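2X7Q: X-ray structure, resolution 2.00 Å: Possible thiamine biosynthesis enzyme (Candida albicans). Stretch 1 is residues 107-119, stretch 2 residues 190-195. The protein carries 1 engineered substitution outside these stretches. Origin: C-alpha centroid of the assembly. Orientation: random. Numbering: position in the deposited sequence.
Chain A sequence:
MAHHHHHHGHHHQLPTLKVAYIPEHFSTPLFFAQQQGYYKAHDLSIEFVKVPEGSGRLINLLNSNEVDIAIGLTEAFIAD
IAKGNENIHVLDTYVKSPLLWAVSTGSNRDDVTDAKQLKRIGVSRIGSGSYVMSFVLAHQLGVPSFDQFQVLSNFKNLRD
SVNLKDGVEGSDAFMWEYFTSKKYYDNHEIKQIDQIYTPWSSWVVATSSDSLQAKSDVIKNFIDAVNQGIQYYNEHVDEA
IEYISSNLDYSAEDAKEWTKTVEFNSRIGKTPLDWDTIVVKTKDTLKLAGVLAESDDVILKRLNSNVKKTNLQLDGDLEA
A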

# COMPACT_ATOMS: atom_id res chain seq x y z
N SER A 107 2.12 -16.82 20.10
CA SER A 107 3.28 -17.69 20.22
C SER A 107 2.89 -19.09 20.69
O SER A 107 3.43 -20.09 20.21
CB SER A 107 4.30 -17.09 21.18
OG SER A 107 3.76 -16.92 22.47
N ASN A 108 1.94 -19.15 21.62
CA ASN A 108 1.46 -20.42 22.14
C ASN A 108 -0.05 -20.57 21.99
O ASN A 108 -0.80 -20.32 22.93
CB ASN A 108 1.85 -20.58 23.61
CG ASN A 108 1.46 -21.94 24.18
OD1 ASN A 108 1.97 -22.97 23.74
ND2 ASN A 108 0.57 -21.94 25.16
N ARG A 109 -0.48 -20.98 20.80
CA ARG A 109 -1.90 -21.15 20.52
C ARG A 109 -2.20 -22.55 19.99
O ARG A 109 -2.10 -22.80 18.79
CB ARG A 109 -2.38 -20.10 19.52
CG ARG A 109 -2.25 -18.67 19.99
CD ARG A 109 -3.20 -18.37 21.13
NE ARG A 109 -4.59 -18.61 20.76
CZ ARG A 109 -5.36 -17.72 20.14
NH1 ARG A 109 -4.88 -16.53 19.82
NH2 ARG A 109 -6.62 -18.03 19.83
N ASP A 110 -2.58 -23.46 20.89
CA ASP A 110 -2.90 -24.83 20.49
C ASP A 110 -4.15 -24.87 19.62
O ASP A 110 -4.36 -25.82 18.87
CB ASP A 110 -3.11 -25.71 21.72
CG ASP A 110 -1.81 -26.02 22.44
OD1 ASP A 110 -0.74 -25.57 21.97
OD2 ASP A 110 -1.85 -26.73 23.47
N ASP A 111 -4.98 -23.83 19.72
CA ASP A 111 -6.24 -23.78 18.99
C ASP A 111 -6.09 -23.24 17.57
O ASP A 111 -7.00 -23.37 16.75
CB ASP A 111 -7.27 -22.95 19.76
CG ASP A 111 -6.80 -21.52 20.01
OD1 ASP A 111 -5.57 -21.29 20.07
OD2 ASP A 111 -7.67 -20.64 20.16
N VAL A 112 -4.94 -22.65 17.27
CA VAL A 112 -4.70 -22.08 15.95
C VAL A 112 -3.36 -22.54 15.38
O VAL A 112 -2.30 -22.07 15.80
CB VAL A 112 -4.73 -20.54 15.99
CG1 VAL A 112 -4.48 -19.97 14.60
CG2 VAL A 112 -6.07 -20.05 16.53
N THR A 113 -3.42 -23.45 14.41
CA THR A 113 -2.23 -23.95 13.74
C THR A 113 -2.35 -23.82 12.22
O THR A 113 -1.36 -23.64 11.52
CB THR A 113 -1.95 -25.42 14.10
OG1 THR A 113 -2.99 -26.25 13.57
CG2 THR A 113 -1.89 -25.60 15.61
N ASP A 114 -3.58 -23.93 11.72
CA ASP A 114 -3.85 -23.82 10.29
C ASP A 114 -4.76 -22.63 9.99
O ASP A 114 -5.57 -22.23 10.83
CB ASP A 114 -4.48 -25.11 9.77
CG ASP A 114 -4.78 -25.05 8.28
OD1 ASP A 114 -3.84 -25.08 7.47
OD2 ASP A 114 -5.98 -24.98 7.92
N ALA A 115 -4.62 -22.07 8.79
CA ALA A 115 -5.37 -20.89 8.39
C ALA A 115 -6.88 -21.14 8.36
O ALA A 115 -7.67 -20.22 8.57
CB ALA A 115 -4.89 -20.39 7.04
N LYS A 116 -7.27 -22.38 8.10
CA LYS A 116 -8.69 -22.72 8.01
C LYS A 116 -9.38 -22.73 9.37
O LYS A 116 -10.60 -22.77 9.45
CB LYS A 116 -8.89 -24.06 7.29
CG LYS A 116 -8.56 -24.01 5.80
CD LYS A 116 -9.23 -25.14 5.01
CE LYS A 116 -8.41 -26.41 5.01
NZ LYS A 116 -8.99 -27.44 4.12
N GLN A 117 -8.58 -22.67 10.44
CA GLN A 117 -9.13 -22.68 11.80
C GLN A 117 -9.49 -21.28 12.28
O GLN A 117 -9.99 -21.11 13.40
CB GLN A 117 -8.13 -23.31 12.77
CG GLN A 117 -7.89 -24.79 12.55
CD GLN A 117 -6.92 -25.38 13.56
OE1 GLN A 117 -7.33 -26.06 14.50
NE2 GLN A 117 -5.64 -25.12 13.36
N LEU A 118 -9.25 -20.28 11.44
CA LEU A 118 -9.45 -18.89 11.83
C LEU A 118 -10.92 -18.50 11.90
O LEU A 118 -11.71 -18.84 11.02
CB LEU A 118 -8.70 -17.95 10.89
CG LEU A 118 -7.19 -18.17 10.77
CD1 LEU A 118 -6.56 -17.09 9.91
CD2 LEU A 118 -6.55 -18.21 12.15
N LYS A 119 -11.29 -17.79 12.97
CA LYS A 119 -12.64 -17.27 13.13
C LYS A 119 -12.60 -15.79 13.48
O LYS A 119 -13.22 -14.97 12.81
CB LYS A 119 -13.40 -18.06 14.20
CG LYS A 119 -13.63 -19.53 13.87
CD LYS A 119 -14.31 -19.69 12.51
CE LYS A 119 -15.62 -18.92 12.44
NZ LYS A 119 -16.59 -19.35 13.47
N ILE A 190 5.38 -13.76 17.93
CA ILE A 190 4.25 -14.28 17.16
C ILE A 190 4.67 -15.49 16.34
O ILE A 190 5.82 -15.93 16.41
CB ILE A 190 3.66 -13.20 16.23
CG1 ILE A 190 4.74 -12.62 15.32
CG2 ILE A 190 2.99 -12.11 17.04
CD1 ILE A 190 4.23 -11.53 14.40
N LYS A 191 3.74 -16.04 15.57
CA LYS A 191 3.97 -17.28 14.85
C LYS A 191 3.24 -17.31 13.51
O LYS A 191 2.03 -17.14 13.46
CB LYS A 191 3.53 -18.46 15.72
CG LYS A 191 3.54 -19.81 15.02
CD LYS A 191 3.19 -20.91 16.00
CE LYS A 191 2.01 -20.51 16.87
NZ LYS A 191 1.72 -21.51 17.93
N GLN A 192 4.00 -17.51 12.44
CA GLN A 192 3.43 -17.54 11.10
C GLN A 192 2.72 -18.86 10.82
O GLN A 192 3.25 -19.93 11.12
CB GLN A 192 4.51 -17.29 10.04
CG GLN A 192 4.01 -17.43 8.61
CD GLN A 192 5.12 -17.25 7.59
OE1 GLN A 192 5.28 -18.06 6.68
NE2 GLN A 192 5.88 -16.17 7.74
N ILE A 193 1.54 -18.78 10.23
CA ILE A 193 0.77 -19.97 9.89
C ILE A 193 0.45 -20.02 8.40
O ILE A 193 0.01 -21.05 7.89
CB ILE A 193 -0.55 -20.04 10.69
CG1 ILE A 193 -1.44 -18.84 10.37
CG2 ILE A 193 -0.26 -20.13 12.18
CD1 ILE A 193 -2.77 -18.86 11.10
N ASP A 194 0.68 -18.91 7.70
CA ASP A 194 0.40 -18.84 6.27
C ASP A 194 0.90 -17.54 5.65
O ASP A 194 1.18 -16.57 6.35
CB ASP A 194 -1.11 -18.99 6.03
CG ASP A 194 -1.44 -19.46 4.63
OD1 ASP A 194 -0.50 -19.72 3.85
OD2 ASP A 194 -2.64 -19.56 4.31
N GLN A 195 1.01 -17.53 4.32
CA GLN A 195 1.37 -16.33 3.57
C GLN A 195 0.46 -16.20 2.36
O GLN A 195 -0.28 -17.13 2.04
CB GLN A 195 2.83 -16.39 3.12
CG GLN A 195 3.85 -16.34 4.25
CD GLN A 195 5.28 -16.36 3.74
OE1 GLN A 195 5.53 -16.56 2.54
NE2 GLN A 195 6.23 -16.16 4.64
O HOH W 1 -2.34 -22.47 6.92

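A strand lies against a looping segment here with a single direct hydrogen bond between them, and a water molecule supplies the other polar link. Water 1 accepts from Ala-115 N at 3.0 Å and donates to Ile-193 O at 2.9 Å and to Asp-114 OD1 at 3.1 Å, so one molecule joins the strand backbone to both a main-chain amide and a carboxylate of the loop.

The backbones do not pair as a sheet. The CA atoms of Ser-107 and Ile-190 lie 4.7 Å apart, those of Asp-114 and Ile-193 6.0 Å, and no main-chain hydrogen bond crosses. The direct bond comes from a side chain: Lys-191 NZ donates to Ser-107 O at 3.2 Å. With chi1, chi2 and chi4 in t and chi3 at 44° (p), the lysine reaches the carbonyl and brings its charged end to a main-chain acceptor.

Ile-193 dominates the apolar part, with 96 Å² of the residue covered by the loop. Its CA-to-CB bond points toward stretch 1, and CD1 lies 4.1 Å from Val-112 CG1 and 4.0 Å from Leu-118 CD2, distances typical of van der Waals packing. Ile-193 CG2 also approaches Thr-113 O at 3.7 Å. Beside it, Asp-194 OD2 comes within 3.6 Å of Ala-115 CB, a contact without hydrogen bonding.

The loop's shape is held by its own bonds. A type I turn from Arg-109 to Val-112 is closed by Val-112 N to Arg-109 O at 3.2 Å, and the salt bridge between Arg-109 NH2 and Asp-111 OD2, at 2.8 Å, braces it. Farther on, Lys-116 N donates to Asp-114 OD2 at 2.9 Å, and Leu-118 N to Ala-115 O at 3.3 Å, across the 3-10 segment 115-117. Altogether, the contact buries 393 Å², both sides summed.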